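Local coordinates for vaginolysin (Gardnerella vaginalis, PDB 5IMY), which probably binds cholesterol in host membranes and lyses cells as a pore-forming toxin of the cholesterol-dependent cytolysin family, at residues A84-V89 / A345-Y350; V132-P137 / T143-G148; G435-L440 / L464-Q469. All blocks are in the same frame, centred on the assembly; numbering follows the deposited sequence.

Contacts 1 and 2 lie in the same part of the molecule, their centres about 15 Å apart, and both reach one large antiparallel sheet; contact 2 is nested within the chain loop that contact 1 closes. Contact 3 sits on the other side of the chain's centre, in the C-terminal beta sandwich, its centre about 55 Å from that of contact 1. Contacts 1 and 3 are largely buried, contact 2 only partly. Contact 1 sets a loop against a sheet strand through a tyrosine ring, with polar groups tied to the surroundings. Contact 2 is a small helix-on-strand contact of valines and alanine, whereas contact 3 joins two strand ends and their adjoining loops through branched aliphatic side chains.

Contact 1 (A84-V89 / A345-Y350); sequences ANDDRV and AVPIAY
Val89 and Tyr350 have CA atoms 7.3 Å apart, and Asp86 and Pro347 have theirs at 8.0 Å, so the loop 84-89 rides above strand 347-354 without joining its hydrogen-bond ladder and the two meet through side chains. The loop is drawn tight by a beta turn in which Arg88 N bonds to Asn85 O at 2.9 Å, bringing Asn85, Asp86 and Val89 to the strand together. The Val89-Tyr350 pair makes up most of the contact. Val89 CG2 stands over one face of the Tyr350 ring in a CH-pi contact, 4.0 Å from the ring centroid and 15° off the normal, while CG1 settles at the root of the ring, 3.5 Å from Tyr350 CG and also against CB. With CG held between the backbone N and the carbonyl carbon (chi1 68°), the tyrosine turns its ring beneath the valine, and the two side chains cross at about a right angle. Asn85 comes at the ring obliquely. Both ends of its amide are held, OD1 by Thr82 N and ND2 by the backbone oxygen of Asn104, whose OD1 pairs with Tyr350 OH; Asn104 thus ties down both sides of the contact. Elsewhere Asp86 OD1 lies 3.6 Å from Pro347 CG. That carboxylate is salt-bridged to Lys139 NZ, which also bonds to Val89 O, so one lysine links two points of the loop. Ile348 and Ala349 both face Ala260 on strand 253-261 in a classic beta bulge. The extra residue is consistent with Pro347 and Tyr350, three positions apart, both pointing toward the loop, which packs on this face of the large antiparallel sheet of the cytolysin fold.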
ATOM      1  N   ALA A  84      11.059  39.711 -18.742  1.00 51.32           N
ATOM      2  CA  ALA A  84      10.125  39.858 -19.850  1.00 43.90           C
ATOM      3  C   ALA A  84       8.977  40.805 -19.524  1.00 43.95           C
ATOM      4  O   ALA A  84       8.489  41.503 -20.421  1.00 53.15           O
ATOM      5  CB  ALA A  84       9.566  38.491 -20.248  1.00 37.52           C
ATOM      6  N   ASN A  85       8.530  40.849 -18.268  1.00 46.23           N
ATOM      7  CA  ASN A  85       7.387  41.669 -17.895  1.00 44.11           C
ATOM      8  C   ASN A  85       7.752  42.883 -17.052  1.00 49.15           C
ATOM      9  O   ASN A  85       6.867  43.696 -16.760  1.00 48.17           O
ATOM     10  CB  ASN A  85       6.347  40.820 -17.138  1.00 39.51           C
ATOM     11  CG  ASN A  85       6.847  40.325 -15.789  1.00 42.41           C
ATOM     12  OD1 ASN A  85       7.643  40.983 -15.119  1.00 42.68           O
ATOM     13  ND2 ASN A  85       6.374  39.153 -15.385  1.00 39.53           N
ATOM     14  N   ASP A  86       9.020  43.036 -16.661  1.00 47.49           N
ATOM     15  CA  ASP A  86       9.414  44.187 -15.857  1.00 47.41           C
ATOM     16  C   ASP A  86       9.020  45.497 -16.526  1.00 47.46           C
ATOM     17  O   ASP A  86       8.794  46.500 -15.841  1.00 41.93           O
ATOM     18  CB  ASP A  86      10.925  44.155 -15.604  1.00 43.06           C
ATOM     19  CG  ASP A  86      11.365  45.166 -14.565  1.00 49.88           C
ATOM     20  OD1 ASP A  86      10.606  45.404 -13.603  1.00 52.76           O
ATOM     21  OD2 ASP A  86      12.475  45.724 -14.706  1.00 56.55           O
ATOM     22  N   ASP A  87       8.928  45.507 -17.859  1.00 53.13           N
ATOM     23  CA  ASP A  87       8.547  46.722 -18.576  1.00 52.40           C
ATOM     24  C   ASP A  87       7.166  47.214 -18.166  1.00 49.29           C
ATOM     25  O   ASP A  87       6.928  48.427 -18.127  1.00 44.58           O
ATOM     26  CB  ASP A  87       8.576  46.472 -20.084  1.00 60.49           C
ATOM     27  CG  ASP A  87       9.960  46.629 -20.679  1.00 73.42           C
ATOM     28  OD1 ASP A  87      10.688  47.555 -20.263  1.00 75.68           O
ATOM     29  OD2 ASP A  87      10.320  45.827 -21.567  1.00 88.40           O
ATOM     30  N   ARG A  88       6.247  46.300 -17.859  1.00 50.78           N
ATOM     31  CA  ARG A  88       4.851  46.647 -17.631  1.00 48.75           C
ATOM     32  C   ARG A  88       4.406  46.412 -16.195  1.00 42.12           C
ATOM     33  O   ARG A  88       3.205  46.469 -15.914  1.00 42.99           O
ATOM     34  CB  ARG A  88       3.956  45.850 -18.580  1.00 50.98           C
ATOM     35  CG  ARG A  88       4.362  45.969 -20.039  1.00 54.53           C
ATOM     36  CD  ARG A  88       4.729  44.632 -20.662  1.00 61.52           C
ATOM     37  NE  ARG A  88       3.971  44.410 -21.888  1.00 77.83           N
ATOM     38  CZ  ARG A  88       4.374  43.648 -22.899  1.00 82.60           C
ATOM     39  NH1 ARG A  88       5.548  43.030 -22.855  1.00 79.22           N
ATOM     40  NH2 ARG A  88       3.599  43.515 -23.967  1.00 77.52           N
ATOM     41  N   VAL A  89       5.335  46.147 -15.284  1.00 40.33           N
ATOM     42  CA  VAL A  89       5.011  45.887 -13.888  1.00 35.98           C
ATOM     43  C   VAL A  89       5.559  47.044 -13.069  1.00 31.44           C
ATOM     44  O   VAL A  89       6.778  47.188 -12.911  1.00 34.42           O
ATOM     45  CB  VAL A  89       5.578  44.545 -13.407  1.00 33.20           C
ATOM     46  CG1 VAL A  89       5.326  44.360 -11.914  1.00 37.78           C
ATOM     47  CG2 VAL A  89       4.953  43.408 -14.194  1.00 31.75           C
ATOM     48  N   ALA A 345      16.842  46.599  -4.632  1.00 73.93           N
ATOM     49  CA  ALA A 345      16.107  47.452  -5.599  1.00 63.64           C
ATOM     50  C   ALA A 345      15.783  46.707  -6.889  1.00 63.27           C
ATOM     51  O   ALA A 345      15.672  47.317  -7.954  1.00 60.40           O
ATOM     52  CB  ALA A 345      16.850  48.765  -5.921  1.00 59.71           C
ATOM     53  N   VAL A 346      15.620  45.395  -6.790  1.00 56.89           N
ATOM     54  CA  VAL A 346      15.072  44.579  -7.871  1.00 50.25           C
ATOM     55  C   VAL A 346      13.647  44.201  -7.479  1.00 46.00           C
ATOM     56  O   VAL A 346      13.447  43.600  -6.415  1.00 37.35           O
ATOM     57  CB  VAL A 346      15.911  43.316  -8.135  1.00 49.46           C
ATOM     58  CG1 VAL A 346      15.212  42.418  -9.151  1.00 53.90           C
ATOM     59  CG2 VAL A 346      17.285  43.668  -8.649  1.00 65.47           C
ATOM     60  N   PRO A 347      12.635  44.525  -8.283  1.00 45.97           N
ATOM     61  CA  PRO A 347      11.309  43.949  -8.041  1.00 41.27           C
ATOM     62  C   PRO A 347      11.322  42.452  -8.302  1.00 37.29           C
ATOM     63  O   PRO A 347      11.904  41.981  -9.283  1.00 31.64           O
ATOM     64  CB  PRO A 347      10.407  44.692  -9.034  1.00 41.83           C
ATOM     65  CG  PRO A 347      11.328  45.179 -10.098  1.00 44.06           C
ATOM     66  CD  PRO A 347      12.629  45.468  -9.416  1.00 46.01           C
ATOM     67  N   ILE A 348      10.681  41.701  -7.407  1.00 34.63           N
ATOM     68  CA  ILE A 348      10.693  40.244  -7.481  1.00 41.38           C
ATOM     69  C   ILE A 348       9.273  39.713  -7.622  1.00 37.38           C
ATOM     70  O   ILE A 348       9.058  38.634  -8.185  1.00 44.75           O
ATOM     71  CB  ILE A 348      11.385  39.629  -6.249  1.00 41.86           C
ATOM     72  CG1 ILE A 348      10.779  40.187  -4.958  1.00 38.17           C
ATOM     73  CG2 ILE A 348      12.885  39.889  -6.304  1.00 37.41           C
ATOM     74  CD1 ILE A 348      11.291  39.514  -3.696  1.00 37.89           C
ATOM     75  N   ALA A 349       8.294  40.462  -7.118  1.00 41.13           N
ATOM     76  CA  ALA A 349       6.911  40.015  -7.164  1.00 39.08           C
ATOM     77  C   ALA A 349       5.989  41.224  -7.220  1.00 32.51           C
ATOM     78  O   ALA A 349       6.357  42.331  -6.816  1.00 35.72           O
ATOM     79  CB  ALA A 349       6.563  39.142  -5.953  1.00 38.38           C
ATOM     80  N   TYR A 350       4.781  41.000  -7.730  1.00 29.75           N
ATOM     81  CA  TYR A 350       3.769  42.042  -7.778  1.00 37.60           C
ATOM     82  C   TYR A 350       2.399  41.429  -7.532  1.00 33.62           C
ATOM     83  O   TYR A 350       2.164  40.252  -7.818  1.00 33.86           O
ATOM     84  CB  TYR A 350       3.780  42.795  -9.119  1.00 27.96           C
ATOM     85  CG  TYR A 350       3.344  41.985 -10.321  1.00 31.96           C
ATOM     86  CD1 TYR A 350       2.075  42.144 -10.867  1.00 29.71           C
ATOM     87  CD2 TYR A 350       4.205  41.077 -10.925  1.00 31.91           C
ATOM     88  CE1 TYR A 350       1.675  41.414 -11.972  1.00 32.54           C
ATOM     89  CE2 TYR A 350       3.811  40.342 -12.028  1.00 30.85           C
ATOM     90  CZ  TYR A 350       2.547  40.515 -12.548  1.00 36.64           C
ATOM     91  OH  TYR A 350       2.152  39.789 -13.646  1.00 31.87           O
TER

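Contact 2 (V132-P137 / T143-G148)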
ATOM      1  N   VAL A 132       5.203  59.218  -1.764  1.00 47.80           N
ATOM      2  CA  VAL A 132       5.508  60.185  -2.814  1.00 43.30           C
ATOM      3  C   VAL A 132       4.402  60.114  -3.853  1.00 44.15           C
ATOM      4  O   VAL A 132       3.878  59.037  -4.149  1.00 45.37           O
ATOM      5  CB  VAL A 132       6.887  59.922  -3.457  1.00 44.34           C
ATOM      6  CG1 VAL A 132       7.002  58.471  -3.905  1.00 43.53           C
ATOM      7  CG2 VAL A 132       7.127  60.864  -4.633  1.00 52.01           C
ATOM      8  N   THR A 133       4.051  61.269  -4.403  1.00 51.66           N
ATOM      9  CA  THR A 133       3.066  61.350  -5.468  1.00 42.56           C
ATOM     10  C   THR A 133       3.768  61.328  -6.818  1.00 36.27           C
ATOM     11  O   THR A 133       4.831  61.931  -6.990  1.00 41.69           O
ATOM     12  CB  THR A 133       2.225  62.621  -5.326  1.00 37.66           C
ATOM     13  OG1 THR A 133       1.417  62.528  -4.146  1.00 43.30           O
ATOM     14  CG2 THR A 133       1.323  62.828  -6.540  1.00 42.45           C
ATOM     15  N   VAL A 134       3.170  60.620  -7.772  1.00 34.21           N
ATOM     16  CA  VAL A 134       3.671  60.546  -9.139  1.00 36.68           C
ATOM     17  C   VAL A 134       2.616  61.147 -10.054  1.00 43.70           C
ATOM     18  O   VAL A 134       1.504  60.615 -10.158  1.00 43.61           O
ATOM     19  CB  VAL A 134       3.999  59.103  -9.552  1.00 37.82           C
ATOM     20  CG1 VAL A 134       4.600  59.077 -10.953  1.00 35.56           C
ATOM     21  CG2 VAL A 134       4.946  58.458  -8.545  1.00 40.72           C
ATOM     22  N   GLN A 135       2.962  62.251 -10.713  1.00 40.19           N
ATOM     23  CA  GLN A 135       2.071  62.880 -11.682  1.00 46.36           C
ATOM     24  C   GLN A 135       2.107  62.075 -12.975  1.00 43.87           C
ATOM     25  O   GLN A 135       3.151  61.988 -13.625  1.00 61.55           O
ATOM     26  CB  GLN A 135       2.493  64.326 -11.947  1.00 49.18           C
ATOM     27  CG  GLN A 135       2.978  65.108 -10.730  1.00 37.29           C
ATOM     28  CD  GLN A 135       1.856  65.492  -9.790  1.00 42.53           C
ATOM     29  OE1 GLN A 135       0.696  65.595 -10.192  1.00 39.30           O
ATOM     30  NE2 GLN A 135       2.197  65.712  -8.526  1.00 43.91           N
ATOM     31  N   ARG A 136       0.980  61.482 -13.349  1.00 44.27           N
ATOM     32  CA  ARG A 136       0.950  60.615 -14.520  1.00 56.15           C
ATOM     33  C   ARG A 136       1.924  59.458 -14.314  1.00 47.70           C
ATOM     34  O   ARG A 136       3.096  59.560 -14.697  1.00 39.21           O
ATOM     35  CB  ARG A 136       1.311  61.394 -15.791  1.00 49.45           C
ATOM     36  CG  ARG A 136       0.889  60.749 -17.127  1.00 56.63           C
ATOM     37  CD  ARG A 136       0.484  59.275 -17.003  1.00 53.01           C
ATOM     38  NE  ARG A 136       0.166  58.645 -18.281  1.00 56.95           N
ATOM     39  CZ  ARG A 136      -0.897  58.944 -19.018  1.00 81.12           C
ATOM     40  NH1 ARG A 136      -1.119  58.314 -20.160  1.00 92.50           N
ATOM     41  NH2 ARG A 136      -1.731  59.892 -18.627  1.00 74.12           N
ATOM     42  N   PRO A 137       1.483  58.342 -13.734  1.00 50.21           N
ATOM     43  CA  PRO A 137       2.402  57.219 -13.502  1.00 42.93           C
ATOM     44  C   PRO A 137       2.684  56.448 -14.783  1.00 42.95           C
ATOM     45  O   PRO A 137       1.768  56.086 -15.526  1.00 43.44           O
ATOM     46  CB  PRO A 137       1.651  56.354 -12.484  1.00 42.40           C
ATOM     47  CG  PRO A 137       0.217  56.637 -12.757  1.00 41.73           C
ATOM     48  CD  PRO A 137       0.152  58.085 -13.160  1.00 42.70           C
ATOM     49  N   THR A 143       9.324  54.087 -11.489  1.00 38.98           N
ATOM     50  CA  THR A 143      10.626  53.553 -11.097  1.00 44.73           C
ATOM     51  C   THR A 143      11.501  54.651 -10.509  1.00 41.93           C
ATOM     52  O   THR A 143      12.102  54.479  -9.441  1.00 45.08           O
ATOM     53  CB  THR A 143      11.315  52.900 -12.297  1.00 43.49           C
ATOM     54  OG1 THR A 143      10.549  51.773 -12.739  1.00 42.49           O
ATOM     55  CG2 THR A 143      12.728  52.434 -11.931  1.00 34.53           C
ATOM     56  N   SER A 144      11.590  55.790 -11.197  1.00 44.44           N
ATOM     57  CA  SER A 144      12.366  56.910 -10.674  1.00 41.97           C
ATOM     58  C   SER A 144      11.829  57.364  -9.323  1.00 41.83           C
ATOM     59  O   SER A 144      12.605  57.681  -8.413  1.00 43.26           O
ATOM     60  CB  SER A 144      12.358  58.064 -11.678  1.00 41.26           C
ATOM     61  OG  SER A 144      12.404  59.318 -11.019  1.00 55.91           O
ATOM     62  N   ALA A 145      10.503  57.397  -9.168  1.00 41.33           N
ATOM     63  CA  ALA A 145       9.921  57.762  -7.881  1.00 43.23           C
ATOM     64  C   ALA A 145      10.333  56.778  -6.793  1.00 34.43           C
ATOM     65  O   ALA A 145      10.687  57.185  -5.681  1.00 37.68           O
ATOM     66  CB  ALA A 145       8.398  57.832  -7.996  1.00 39.33           C
ATOM     67  N   VAL A 146      10.293  55.478  -7.092  1.00 39.84           N
ATOM     68  CA  VAL A 146      10.734  54.477  -6.122  1.00 35.70           C
ATOM     69  C   VAL A 146      12.206  54.681  -5.792  1.00 37.87           C
ATOM     70  O   VAL A 146      12.590  54.794  -4.621  1.00 36.47           O
ATOM     71  CB  VAL A 146      10.464  53.058  -6.657  1.00 40.85           C
ATOM     72  CG1 VAL A 146      11.231  52.009  -5.851  1.00 36.99           C
ATOM     73  CG2 VAL A 146       8.976  52.761  -6.616  1.00 39.16           C
ATOM     74  N   ASN A 147      13.055  54.732  -6.824  1.00 34.81           N
ATOM     75  CA  ASN A 147      14.482  54.931  -6.606  1.00 34.80           C
ATOM     76  C   ASN A 147      14.776  56.207  -5.829  1.00 38.81           C
ATOM     77  O   ASN A 147      15.845  56.314  -5.218  1.00 44.86           O
ATOM     78  CB  ASN A 147      15.218  54.952  -7.949  1.00 37.53           C
ATOM     79  CG  ASN A 147      15.162  53.616  -8.667  1.00 42.98           C
ATOM     80  OD1 ASN A 147      14.826  52.591  -8.071  1.00 44.89           O
ATOM     81  ND2 ASN A 147      15.501  53.618  -9.951  1.00 41.25           N
ATOM     82  N   GLY A 148      13.855  57.175  -5.836  1.00 38.69           N
ATOM     83  CA  GLY A 148      14.056  58.388  -5.066  1.00 30.80           C
ATOM     84  C   GLY A 148      13.699  58.240  -3.603  1.00 35.46           C
ATOM     85  O   GLY A 148      14.280  58.922  -2.751  1.00 40.48           O
TER
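Val132, Val134 and Ala145 meet without any ring, amide or other flat side-chain group between them, so there are no faces or edges to stack; Val132 and Val134 point toward the helix, while Thr133 between them points away. This is a beta-alpha unit: strand 131-134 runs into a short loop, and helix 139-158 then packs on the face of the sheet that carries Val132 and Val134. The strand is bonded through its backbone to strand 116-120, Val132 pairing with Leu118 and Val134 with Ile116. The helix comes close, with the CA atoms of Val134 and Ala145 7.0 Å apart, an approach suited to the small side chain that Ala145 presents. Its CB is the atom that meets both valines, though unequally: Val132 CG1 is 4.4 Å from it, a loose approach, and Val134 makes the closer one. The strand residues spread their contacts along one side of the helix, Val134 also touching Ser141 and Val132 also touching Leu149, so that Ser141, Ala145 and Leu149, each four residues on from the last, line the interface. Pro137, just past the strand, packs on Val142 of the helix and Ile116 of strand 116-120, between the two layers. Within the helix, Asn147 N bonds to Thr143 O at 2.8 Å. Little area is buried here, about 107 Å²; the side-chain contacts across the segments are apolar, and Val132 CG1 also lies 4.3 Å from Ala145 O. In Val134, CG1 is anti to the backbone N (chi1 -176°), which places CG2 beside that nitrogen and 3.6 Å from Ala145 CB.

Contact 3 (G435-L440 / L464-Q469); sequences GNVRNL and LPLVRQ
The C-terminal beta sandwich of the cytolysin contains this contact, in which Leu440 and Leu464 meet where strands 440-443 and 460-464 of its four-stranded antiparallel sheet begin and end. Leu464 comes in at the end of its side chain: CG lies between the backbone N and the carbonyl carbon (chi1 78°), and this directs CD2 at the carbonyl of Leu440, although its modelled closeness to Leu440 O is doubtful. The same methyl lies 3.9 Å from Leu440 CB, and the two leucines cross obliquely, with Leu440 CD2 4.1 Å from Leu464 CD2. Trp398 of strand 395-403 packs against both Leu440 and Val437, closing this apolar patch from the neighbouring strand. Between the two strands the chain runs out through the undecapeptide, the signature sequence of these toxins, so the leucines join the two ends of that excursion. Farther along, Leu466 points toward segment 435-440. Its CD2 rests 4.3 Å from Gly435 CA, and its CD1 is directed at Val437, although the modelled separation from Val437 CG2 is too short to be trusted in detail. At the corner of the chain, Asn439 ND2 bonds to Asp399 OD2, and Arg438 NH2 reaches out to form a salt bridge with Asp406 OD1 of a second subunit.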
ATOM      1  N   GLY A 435      15.057  -6.785   2.704  1.00 65.72           N
ATOM      2  CA  GLY A 435      15.255  -5.571   3.476  1.00 64.21           C
ATOM      3  C   GLY A 435      14.005  -5.055   4.163  1.00 62.23           C
ATOM      4  O   GLY A 435      14.109  -4.147   4.996  1.00 61.83           O
ATOM      5  N   ASN A 436      12.835  -5.611   3.846  1.00 61.21           N
ATOM      6  CA  ASN A 436      11.576  -5.133   4.403  1.00 62.60           C
ATOM      7  C   ASN A 436      11.095  -5.937   5.604  1.00 56.05           C
ATOM      8  O   ASN A 436      10.092  -5.555   6.216  1.00 49.47           O
ATOM      9  CB  ASN A 436      10.485  -5.136   3.322  1.00 57.46           C
ATOM     10  CG  ASN A 436      10.358  -6.474   2.618  1.00 65.94           C
ATOM     11  OD1 ASN A 436      10.706  -7.518   3.172  1.00 61.40           O
ATOM     12  ND2 ASN A 436       9.859  -6.448   1.387  1.00 67.83           N
ATOM     13  N   VAL A 437      11.773  -7.030   5.963  1.00 53.54           N
ATOM     14  CA  VAL A 437      11.348  -7.794   7.128  1.00 50.96           C
ATOM     15  C   VAL A 437      11.513  -6.931   8.374  1.00 43.51           C
ATOM     16  O   VAL A 437      12.390  -6.061   8.448  1.00 41.88           O
ATOM     17  CB  VAL A 437      12.129  -9.114   7.269  1.00 49.44           C
ATOM     18  CG1 VAL A 437      12.113  -9.903   5.966  1.00 56.45           C
ATOM     19  CG2 VAL A 437      13.551  -8.859   7.715  1.00 46.46           C
ATOM     20  N   ARG A 438      10.664  -7.179   9.368  1.00 42.55           N
ATOM     21  CA  ARG A 438      10.651  -6.393  10.592  1.00 43.04           C
ATOM     22  C   ARG A 438      10.683  -7.319  11.800  1.00 39.56           C
ATOM     23  O   ARG A 438      10.361  -8.506  11.711  1.00 39.03           O
ATOM     24  CB  ARG A 438       9.410  -5.490  10.667  1.00 49.69           C
ATOM     25  CG  ARG A 438       9.274  -4.501   9.514  1.00 50.24           C
ATOM     26  CD  ARG A 438       8.033  -3.641   9.693  1.00 63.10           C
ATOM     27  NE  ARG A 438       7.737  -2.816   8.520  1.00 70.48           N
ATOM     28  CZ  ARG A 438       8.061  -1.531   8.386  1.00 84.48           C
ATOM     29  NH1 ARG A 438       8.703  -0.885   9.352  1.00 97.48           N
ATOM     30  NH2 ARG A 438       7.739  -0.882   7.274  1.00 87.57           N
ATOM     31  N   ASN A 439      11.088  -6.753  12.934  1.00 36.07           N
ATOM     32  CA  ASN A 439      11.023  -7.437  14.223  1.00 40.53           C
ATOM     33  C   ASN A 439      11.720  -8.797  14.169  1.00 40.04           C
ATOM     34  O   ASN A 439      11.142  -9.837  14.494  1.00 41.41           O
ATOM     35  CB  ASN A 439       9.568  -7.579  14.671  1.00 40.94           C
ATOM     36  CG  ASN A 439       8.817  -6.265  14.615  1.00 53.19           C
ATOM     37  OD1 ASN A 439       9.231  -5.274  15.218  1.00 53.11           O
ATOM     38  ND2 ASN A 439       7.716  -6.242  13.870  1.00 47.25           N
ATOM     39  N   LEU A 440      12.983  -8.780  13.753  1.00 39.84           N
ATOM     40  CA  LEU A 440      13.780  -9.997  13.721  1.00 43.68           C
ATOM     41  C   LEU A 440      14.007 -10.520  15.136  1.00 45.42           C
ATOM     42  O   LEU A 440      14.270  -9.752  16.065  1.00 45.00           O
ATOM     43  CB  LEU A 440      15.120  -9.730  13.030  1.00 42.72           C
ATOM     44  CG  LEU A 440      16.003 -10.940  12.713  1.00 48.27           C
ATOM     45  CD1 LEU A 440      15.415 -11.777  11.585  1.00 52.72           C
ATOM     46  CD2 LEU A 440      17.409 -10.484  12.358  1.00 47.36           C
ATOM     47  N   LEU A 464      15.352  -6.461  17.072  1.00 65.91           N
ATOM     48  CA  LEU A 464      16.644  -5.834  16.832  1.00 71.72           C
ATOM     49  C   LEU A 464      16.785  -5.438  15.366  1.00 70.98           C
ATOM     50  O   LEU A 464      16.307  -6.154  14.478  1.00 67.01           O
ATOM     51  CB  LEU A 464      17.791  -6.763  17.237  1.00 67.00           C
ATOM     52  CG  LEU A 464      18.234  -7.933  16.356  1.00 65.94           C
ATOM     53  CD1 LEU A 464      19.495  -8.538  16.955  1.00 64.11           C
ATOM     54  CD2 LEU A 464      17.163  -8.998  16.221  1.00 62.19           C
ATOM     55  N   PRO A 465      17.441  -4.307  15.099  1.00 69.86           N
ATOM     56  CA  PRO A 465      17.407  -3.730  13.751  1.00 67.75           C
ATOM     57  C   PRO A 465      17.978  -4.675  12.705  1.00 68.44           C
ATOM     58  O   PRO A 465      18.692  -5.632  13.009  1.00 65.29           O
ATOM     59  CB  PRO A 465      18.268  -2.468  13.885  1.00 71.79           C
ATOM     60  CG  PRO A 465      19.173  -2.752  15.035  1.00 73.91           C
ATOM     61  CD  PRO A 465      18.361  -3.576  15.986  1.00 72.59           C
ATOM     62  N   LEU A 466      17.651  -4.384  11.447  1.00 66.95           N
ATOM     63  CA  LEU A 466      18.182  -5.122  10.308  1.00 64.70           C
ATOM     64  C   LEU A 466      19.385  -4.363   9.767  1.00 65.04           C
ATOM     65  O   LEU A 466      19.241  -3.267   9.217  1.00 61.61           O
ATOM     66  CB  LEU A 466      17.129  -5.307   9.220  1.00 52.99           C
ATOM     67  CG  LEU A 466      17.268  -6.637   8.478  1.00 60.24           C
ATOM     68  CD1 LEU A 466      16.035  -7.456   8.726  1.00 59.94           C
ATOM     69  CD2 LEU A 466      17.506  -6.449   6.987  1.00 62.34           C
ATOM     70  N   VAL A 467      20.564  -4.948   9.924  1.00 64.78           N
ATOM     71  CA  VAL A 467      21.789  -4.362   9.433  1.00 66.10           C
ATOM     72  C   VAL A 467      22.207  -5.089   8.161  1.00 65.99           C
ATOM     73  O   VAL A 467      21.598  -6.073   7.749  1.00 65.29           O
ATOM     74  CB  VAL A 467      22.914  -4.402  10.495  1.00 68.34           C
ATOM     75  CG1 VAL A 467      22.556  -3.520  11.680  1.00 61.94           C
ATOM     76  CG2 VAL A 467      23.177  -5.835  10.948  1.00 57.46           C
ATOM     77  N   ARG A 468      23.264  -4.590   7.520  1.00 65.65           N
ATOM     78  CA  ARG A 468      23.800  -5.257   6.340  1.00 65.42           C
ATOM     79  C   ARG A 468      24.375  -6.622   6.691  1.00 72.46           C
ATOM     80  O   ARG A 468      24.275  -7.558   5.892  1.00 73.87           O
ATOM     81  CB  ARG A 468      24.853  -4.360   5.678  1.00 86.70           C
ATOM     82  CG  ARG A 468      26.180  -5.023   5.301  1.00 90.00           C
ATOM     83  CD  ARG A 468      26.053  -5.922   4.077  1.00 93.77           C
ATOM     84  NE  ARG A 468      27.053  -5.585   3.067  1.00109.85           N
ATOM     85  CZ  ARG A 468      27.412  -6.380   2.065  1.00102.88           C
ATOM     86  NH1 ARG A 468      26.863  -7.581   1.928  1.00 83.49           N
ATOM     87  NH2 ARG A 468      28.331  -5.977   1.198  1.00109.55           N
ATOM     88  N   GLN A 469      24.969  -6.756   7.875  1.00 75.54           N
ATOM     89  CA  GLN A 469      25.595  -8.006   8.285  1.00 71.07           C
ATOM     90  C   GLN A 469      25.489  -8.154   9.794  1.00 66.01           C
ATOM     91  O   GLN A 469      25.841  -7.235  10.540  1.00 61.98           O
ATOM     92  CB  GLN A 469      27.066  -8.053   7.857  1.00 75.95           C
ATOM     93  CG  GLN A 469      27.831  -9.288   8.334  1.00 73.23           C
ATOM     94  CD  GLN A 469      27.498 -10.531   7.532  1.00 72.78           C
ATOM     95  OE1 GLN A 469      26.751 -11.399   7.988  1.00 64.05           O
ATOM     96  NE2 GLN A 469      28.058 -10.625   6.333  1.00 69.77           N
TER